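Local coordinates for E2A dna-binding protein (Human adenovirus 5, PDB 2WB0), which binds single-stranded DNA and, by forming multimers, unwinds the template without ATP during the elongation phase of viral strand-displacement replication, at residues Phe67-Met70 and Met71-Leu75; Phe196-Ile199 and Lys200-Gln204; Leu235-Gln238 and Leu239-Thr243. All coordinates share one frame; numbering follows the deposited sequence.

Contact 1: residues Phe67-Met70 and Met71-Leu75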
loop_
_atom_site.group_PDB
_atom_site.type_symbol
_atom_site.label_atom_id
_atom_site.label_comp_id
_atom_site.label_asym_id
_atom_site.label_seq_id
_atom_site.Cartn_x
_atom_site.Cartn_y
_atom_site.Cartn_z
ATOM N N PHE A 67 2.945 9.516 3.394
ATOM C CA PHE A 67 1.639 10.093 3.057
ATOM C C PHE A 67 1.775 11.152 1.890
ATOM O O PHE A 67 1.035 11.132 0.858
ATOM C CB PHE A 67 0.994 10.731 4.310
ATOM C CG PHE A 67 -0.369 11.257 4.058
ATOM C CD1 PHE A 67 -1.425 10.374 3.920
ATOM C CD2 PHE A 67 -0.584 12.632 3.898
ATOM C CE1 PHE A 67 -2.741 10.806 3.647
ATOM C CE2 PHE A 67 -1.863 13.087 3.678
ATOM C CZ PHE A 67 -2.956 12.143 3.492
ATOM N N VAL A 68 2.721 12.057 2.052
ATOM C CA VAL A 68 2.951 13.111 1.050
ATOM C C VAL A 68 3.412 12.564 -0.305
ATOM O O VAL A 68 3.020 13.066 -1.399
ATOM C CB VAL A 68 3.971 14.139 1.637
ATOM C CG1 VAL A 68 4.479 15.058 0.570
ATOM C CG2 VAL A 68 3.306 14.895 2.769
ATOM N N THR A 69 4.289 11.576 -0.251
ATOM C CA THR A 69 4.728 10.903 -1.494
ATOM C C THR A 69 3.576 10.261 -2.240
ATOM O O THR A 69 3.491 10.355 -3.477
ATOM C CB THR A 69 5.761 9.852 -1.163
ATOM O OG1 THR A 69 6.908 10.569 -0.686
ATOM C CG2 THR A 69 6.121 9.004 -2.449
ATOM N N MET A 70 2.656 9.639 -1.494
ATOM C CA MET A 70 1.542 9.039 -2.177
ATOM C C MET A 70 0.615 10.113 -2.732
ATOM O O MET A 70 0.086 9.949 -3.822
ATOM C CB MET A 70 0.771 8.021 -1.326
ATOM C CG MET A 70 1.587 6.776 -0.967
ATOM S SD MET A 70 2.363 5.901 -2.379
ATOM C CE MET A 70 0.839 5.499 -3.218
ATOM N N MET A 71 0.328 11.153 -1.970
ATOM C CA MET A 71 -0.440 12.229 -2.565
ATOM C C MET A 71 0.239 12.710 -3.880
ATOM O O MET A 71 -0.441 12.991 -4.879
ATOM C CB MET A 71 -0.463 13.414 -1.594
ATOM C CG MET A 71 -1.496 13.236 -0.473
ATOM S SD MET A 71 -1.684 14.733 0.533
ATOM C CE MET A 71 -2.765 15.615 -0.490
ATOM N N GLY A 72 1.561 12.819 -3.829
ATOM C CA GLY A 72 2.344 13.200 -5.021
ATOM C C GLY A 72 2.079 12.300 -6.216
ATOM O O GLY A 72 1.876 12.771 -7.353
ATOM N N ARG A 73 2.073 11.003 -5.995
ATOM C CA ARG A 73 1.771 10.101 -7.074
ATOM C C ARG A 73 0.343 10.260 -7.597
ATOM O O ARG A 73 0.077 10.103 -8.810
ATOM C CB ARG A 73 1.962 8.659 -6.585
ATOM C CG ARG A 73 3.429 8.262 -6.163
ATOM C CD ARG A 73 3.447 6.713 -5.973
ATOM N NE ARG A 73 4.612 6.132 -5.223
ATOM C CZ ARG A 73 4.722 4.859 -4.798
ATOM N NH1 ARG A 73 3.689 3.969 -4.890
ATOM N NH2 ARG A 73 5.877 4.470 -4.201
ATOM N N PHE A 74 -0.605 10.487 -6.687
ATOM C CA PHE A 74 -1.982 10.644 -7.141
ATOM C C PHE A 74 -2.131 11.938 -7.909
ATOM O O PHE A 74 -2.824 11.962 -8.893
ATOM C CB PHE A 74 -2.936 10.597 -5.956
ATOM C CG PHE A 74 -3.057 9.242 -5.374
ATOM C CD1 PHE A 74 -3.293 8.134 -6.200
ATOM C CD2 PHE A 74 -2.889 9.041 -3.973
ATOM C CE1 PHE A 74 -3.423 6.847 -5.690
ATOM C CE2 PHE A 74 -3.032 7.754 -3.460
ATOM C CZ PHE A 74 -3.303 6.670 -4.272
ATOM N N LEU A 75 -1.466 12.989 -7.467
ATOM C CA LEU A 75 -1.516 14.268 -8.158
ATOM C C LEU A 75 -0.901 14.104 -9.553
ATOM O O LEU A 75 -1.466 14.504 -10.575
ATOM C CB LEU A 75 -0.670 15.265 -7.393
ATOM C CG LEU A 75 -0.997 16.778 -7.497
ATOM C CD1 LEU A 75 0.126 17.746 -7.219
ATOM C CD2 LEU A 75 -2.115 17.314 -8.492
#

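Contact 2: residues Phe196-Ile199 and Lys200-Gln204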
loop_
_atom_site.group_PDB
_atom_site.type_symbol
_atom_site.label_atom_id
_atom_site.label_comp_id
_atom_site.label_asym_id
_atom_site.label_seq_id
_atom_site.Cartn_x
_atom_site.Cartn_y
_atom_site.Cartn_z
ATOM N N PHE A 196 -9.134 -6.141 7.534
ATOM C CA PHE A 196 -9.916 -6.090 6.300
ATOM C C PHE A 196 -11.366 -5.633 6.523
ATOM O O PHE A 196 -11.920 -4.925 5.694
ATOM C CB PHE A 196 -9.872 -7.417 5.527
ATOM C CG PHE A 196 -8.514 -7.675 4.797
ATOM C CD1 PHE A 196 -8.291 -7.225 3.507
ATOM C CD2 PHE A 196 -7.528 -8.389 5.425
ATOM C CE1 PHE A 196 -7.109 -7.480 2.840
ATOM C CE2 PHE A 196 -6.282 -8.645 4.766
ATOM C CZ PHE A 196 -6.106 -8.168 3.447
ATOM N N LYS A 197 -11.964 -6.035 7.644
ATOM C CA LYS A 197 -13.323 -5.546 7.938
ATOM C C LYS A 197 -13.301 -4.041 8.139
ATOM O O LYS A 197 -14.268 -3.338 7.792
ATOM C CB LYS A 197 -13.873 -6.223 9.209
ATOM C CG LYS A 197 -14.424 -7.650 8.890
ATOM C CD LYS A 197 -14.981 -8.321 10.180
ATOM C CE LYS A 197 -15.904 -9.506 9.869
ATOM N NZ LYS A 197 -15.956 -10.436 11.038
ATOM N N GLN A 198 -12.217 -3.568 8.764
ATOM C CA GLN A 198 -12.031 -2.141 9.068
ATOM C C GLN A 198 -11.973 -1.345 7.775
ATOM O O GLN A 198 -12.649 -0.326 7.677
ATOM C CB GLN A 198 -10.740 -1.910 9.892
ATOM C CG GLN A 198 -10.562 -0.446 10.483
ATOM C CD GLN A 198 -10.234 0.613 9.462
ATOM O OE1 GLN A 198 -10.544 1.823 9.670
ATOM N NE2 GLN A 198 -9.510 0.213 8.380
ATOM N N ILE A 199 -11.200 -1.801 6.778
ATOM C CA ILE A 199 -11.076 -0.968 5.565
ATOM C C ILE A 199 -12.405 -0.967 4.787
ATOM O O ILE A 199 -12.840 0.081 4.274
ATOM C CB ILE A 199 -9.837 -1.364 4.666
ATOM C CG1 ILE A 199 -9.652 -0.286 3.574
ATOM C CG2 ILE A 199 -9.991 -2.751 4.044
ATOM C CD1 ILE A 199 -9.359 1.147 4.185
ATOM N N LYS A 200 -13.038 -2.126 4.728
ATOM C CA LYS A 200 -14.326 -2.247 4.066
ATOM C C LYS A 200 -15.377 -1.341 4.739
ATOM O O LYS A 200 -16.046 -0.564 4.061
ATOM C CB LYS A 200 -14.748 -3.682 3.989
ATOM C CG LYS A 200 -16.180 -3.853 3.442
ATOM C CD LYS A 200 -16.446 -5.372 3.242
ATOM C CE LYS A 200 -17.952 -5.649 3.295
ATOM N NZ LYS A 200 -18.268 -7.134 3.481
ATOM N N ALA A 201 -15.398 -1.286 6.061
ATOM C CA ALA A 201 -16.306 -0.360 6.754
ATOM C C ALA A 201 -15.961 1.121 6.567
ATOM O O ALA A 201 -16.831 2.019 6.579
ATOM C CB ALA A 201 -16.369 -0.701 8.327
ATOM N N PHE A 202 -14.670 1.414 6.512
ATOM C CA PHE A 202 -14.219 2.772 6.335
ATOM C C PHE A 202 -14.708 3.254 4.962
ATOM O O PHE A 202 -15.211 4.378 4.808
ATOM C CB PHE A 202 -12.663 2.747 6.420
ATOM C CG PHE A 202 -12.023 4.085 6.440
ATOM C CD1 PHE A 202 -11.959 4.828 7.630
ATOM C CD2 PHE A 202 -11.417 4.597 5.306
ATOM C CE1 PHE A 202 -11.415 6.026 7.665
ATOM C CE2 PHE A 202 -10.823 5.851 5.334
ATOM C CZ PHE A 202 -10.803 6.564 6.514
ATOM N N MET A 203 -14.569 2.378 3.971
ATOM C CA MET A 203 -14.986 2.717 2.595
ATOM C C MET A 203 -16.523 2.880 2.531
ATOM O O MET A 203 -16.995 3.764 1.838
ATOM C CB MET A 203 -14.507 1.619 1.634
ATOM C CG MET A 203 -12.899 1.777 1.441
ATOM S SD MET A 203 -12.340 0.375 0.538
ATOM C CE MET A 203 -12.974 0.815 -1.135
ATOM N N GLN A 204 -17.259 1.988 3.205
ATOM C CA GLN A 204 -18.741 2.062 3.249
ATOM C C GLN A 204 -19.147 3.407 3.899
ATOM O O GLN A 204 -20.106 4.034 3.484
ATOM C CB GLN A 204 -19.370 0.853 4.002
ATOM C CG GLN A 204 -19.319 -0.504 3.307
ATOM C CD GLN A 204 -19.654 -1.700 4.224
ATOM O OE1 GLN A 204 -20.286 -2.660 3.782
ATOM N NE2 GLN A 204 -19.185 -1.665 5.499
#

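Contact 3: residues Leu235-Gln238 and Leu239-Thr243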
loop_
_atom_site.group_PDB
_atom_site.type_symbol
_atom_site.label_atom_id
_atom_site.label_comp_id
_atom_site.label_asym_id
_atom_site.label_seq_id
_atom_site.Cartn_x
_atom_site.Cartn_y
_atom_site.Cartn_z
ATOM N N LEU A 235 15.581 -9.842 -4.315
ATOM C CA LEU A 235 14.962 -11.122 -3.986
ATOM C C LEU A 235 13.863 -10.898 -2.959
ATOM O O LEU A 235 13.699 -9.788 -2.453
ATOM C CB LEU A 235 16.046 -12.025 -3.403
ATOM C CG LEU A 235 16.858 -13.006 -4.274
ATOM C CD1 LEU A 235 16.508 -13.043 -5.751
ATOM C CD2 LEU A 235 18.270 -12.748 -4.043
ATOM N N GLY A 236 13.110 -11.938 -2.622
ATOM C CA GLY A 236 12.039 -11.803 -1.600
ATOM C C GLY A 236 10.745 -11.274 -2.189
ATOM O O GLY A 236 10.419 -11.500 -3.387
ATOM N N ARG A 237 10.007 -10.543 -1.366
ATOM C CA ARG A 237 8.634 -10.177 -1.767
ATOM C C ARG A 237 8.740 -9.046 -2.805
ATOM O O ARG A 237 9.660 -8.273 -2.710
ATOM C CB ARG A 237 7.902 -9.707 -0.511
ATOM C CG ARG A 237 6.427 -9.250 -0.760
ATOM C CD ARG A 237 5.783 -8.783 0.579
ATOM N NE ARG A 237 5.740 -9.857 1.579
ATOM C CZ ARG A 237 6.607 -10.099 2.588
ATOM N NH1 ARG A 237 7.696 -9.354 2.828
ATOM N NH2 ARG A 237 6.369 -11.149 3.396
ATOM N N GLN A 238 7.812 -8.983 -3.766
ATOM C CA GLN A 238 7.878 -8.065 -4.928
ATOM C C GLN A 238 6.820 -6.973 -4.899
ATOM O O GLN A 238 6.629 -6.226 -5.873
ATOM C CB GLN A 238 7.735 -8.894 -6.197
ATOM C CG GLN A 238 8.895 -9.943 -6.310
ATOM C CD GLN A 238 10.233 -9.309 -6.389
ATOM O OE1 GLN A 238 10.485 -8.530 -7.306
ATOM N NE2 GLN A 238 11.105 -9.601 -5.438
ATOM N N LEU A 239 6.121 -6.841 -3.778
ATOM C CA LEU A 239 5.229 -5.724 -3.566
ATOM C C LEU A 239 5.243 -5.392 -2.105
ATOM O O LEU A 239 5.606 -6.202 -1.273
ATOM C CB LEU A 239 3.729 -6.058 -3.934
ATOM C CG LEU A 239 3.500 -6.778 -5.265
ATOM C CD1 LEU A 239 2.339 -7.811 -5.243
ATOM C CD2 LEU A 239 3.250 -5.637 -6.302
ATOM N N PRO A 240 4.819 -4.180 -1.751
ATOM C CA PRO A 240 4.829 -3.775 -0.335
ATOM C C PRO A 240 4.169 -4.785 0.617
ATOM O O PRO A 240 3.036 -5.303 0.324
ATOM C CB PRO A 240 4.021 -2.443 -0.379
ATOM C CG PRO A 240 4.606 -1.809 -1.668
ATOM C CD PRO A 240 4.614 -3.037 -2.640
ATOM N N LYS A 241 4.842 -5.100 1.748
ATOM C CA LYS A 241 4.271 -6.048 2.669
ATOM C C LYS A 241 2.931 -5.504 3.244
ATOM O O LYS A 241 2.777 -4.283 3.457
ATOM C CB LYS A 241 5.214 -6.279 3.870
ATOM C CG LYS A 241 4.827 -7.501 4.663
ATOM C CD LYS A 241 5.855 -7.627 5.861
ATOM C CE LYS A 241 5.777 -8.974 6.704
ATOM N NZ LYS A 241 4.439 -9.014 7.422
ATOM N N LEU A 242 2.017 -6.420 3.525
ATOM C CA LEU A 242 0.709 -6.084 4.129
ATOM C C LEU A 242 0.649 -6.713 5.480
ATOM O O LEU A 242 0.737 -7.931 5.594
ATOM C CB LEU A 242 -0.447 -6.660 3.237
ATOM C CG LEU A 242 -1.835 -6.089 3.454
ATOM C CD1 LEU A 242 -2.696 -6.462 2.207
ATOM C CD2 LEU A 242 -2.466 -6.667 4.734
ATOM N N THR A 243 0.529 -5.895 6.536
ATOM C CA THR A 243 0.574 -6.423 7.897
ATOM C C THR A 243 -0.559 -5.773 8.706
ATOM O O THR A 243 -0.699 -4.543 8.692
ATOM C CB THR A 243 1.956 -6.063 8.586
ATOM O OG1 THR A 243 2.992 -6.547 7.739
ATOM C CG2 THR A 243 2.108 -6.778 10.045
#

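Contact 1: residues Phe67-Met70 and Met71-Leu75
F67 and M71, one turn apart on helix 64-83, meet in a Met-aromatic contact: M71 SD lies 3.6 Å from F67 CE2 and 48° off the ring normal, so the sulfur approaches obliquely, while M71 CG sits over one face of the ring. F67 CG anti to the backbone N (chi1 -176°) sends the ring outward, and the M71 chain runs back along the helix to meet it. A second sulfur contact joins M70 and R73. The M70 chain, bent at chi2 and chi3, folds its SD over one face of the R73 guanidinium, 3.3 Å above the plane and offset toward the rim; the closest side-chain pair is M70 SD to R73 NH1 at 3.4 Å. R73 reaches this place extended from CG to NE, and its two terminal nitrogens are held outside the turn, NH2 by R222 O and NH1, weakly, by T93 O. The packed side of the helix carries M70, M71, F67 and F74, which press on helix 300-315. By contrast, V68 and T69 are partly exposed; V68 still leans on helix 40-53, and T69 OG1 bonds back to K65 O. Four i to i+4 backbone bonds join the two segments, the straightest from M71 N to F67 O (2.9 Å, 173°). This is helix-on-helix packing in the all-alpha domain, with helix 40-53 met by V68 and M71 beside helix 300-315.

Contact 2: residues Phe196-Ile199 and Lys200-Gln204
I199 and M203, one turn apart on helix 189-206, cross obliquely; the helix is a regular alpha-helix in the zinc-binding part of the protein, with four i to i+4 backbone bonds joining the segments. Of these, K200 N to F196 O is the longest at 3.2 Å, and M203 N to I199 O measures 2.9 Å. The I199 side chain has CG1 anti to the backbone N (chi1 -170°), which leaves CG2 between N and the carbonyl carbon, and a bent chi2 of 61° carries CD1 onward to F202 CD2 at 4.2 Å. M203 takes the other common choice: CG is anti to the carbonyl carbon and CB and CG lie against I199 O, CG at 3.3 Å, before the bend at chi3 turns the methyl group. Q198 and F202 run side by side in the same direction, with amide and ring planes 37° apart. Q198 OE1 stands obliquely to the ring, 3.9 Å from F202 CD1, and is satisfied by a hydrogen bond from the side chain of S266. Q198 and I199 are buried and, with F202 and M203, pack on helix 300-315, where I199 meets A300 and M203 meets L304. K197 and K200 are partly exposed; K200 extends fully beyond CG, while K197 forms a salt bridge with E106. The link between I199 and M203 closes with M203 SD 4.1 Å from I199 CG1.

Contact 3: residues Leu235-Gln238 and Leu239-Thr243
R237 and K241 are brought together by an irregular, largely extended backbone that enters strand 242-246. R237 is extended, Q238 turns the chain, and L239 resumes an extended path into P240. G236 has a positive phi of 84°, a conformation that suits glycine. With CG anti to the backbone N and a bend at chi3, the R237 chain runs across the end of the L239 carbonyl, with CD 3.2 Å from L239 O, and lays its guanidinium against K241. One face of that group receives K241 CG, 3.7 Å above the plane and over its centre, so aliphatic carbon does the touching. The like-charged ends stay apart, R237 NH2 to K241 NZ 4.9 Å. Each has another partner: R237 NH1 bonds to C278 O and NH2 to G183 O, whereas K241 NZ bonds to T243 OG1 at 2.9 Å. Q238 NE2 donates almost straight to G236 O (2.9 Å, 178°), arriving well above the carbonyl plane, and also bonds to F234 O. The side chain of P240 comes within about 4 Å of that of C223, so this loop-to-strand lead-in borders the zinc site of C223, C225, C277 and C294.

Contacts 1 and 2 are each a run of nine residues within one helix, and both helices pack on helix 300-315. Contact 1 is the most buried, with six of its eight touching residues enclosed against three of eight in contact 2 and three of five in contact 3. Contact 3 is no helix; its chemistry is arginine on lysine carbon rather than sulfur and apolar groups. Contacts 1 and 3 both border the C223 zinc site, contact 1 through R73 and contact 3 through P240 and K241, yet stay about 7 Å apart at their nearest atoms. Contacts 2 and 3 do touch, F196 CZ packing 4.0 Å from L242 CD1.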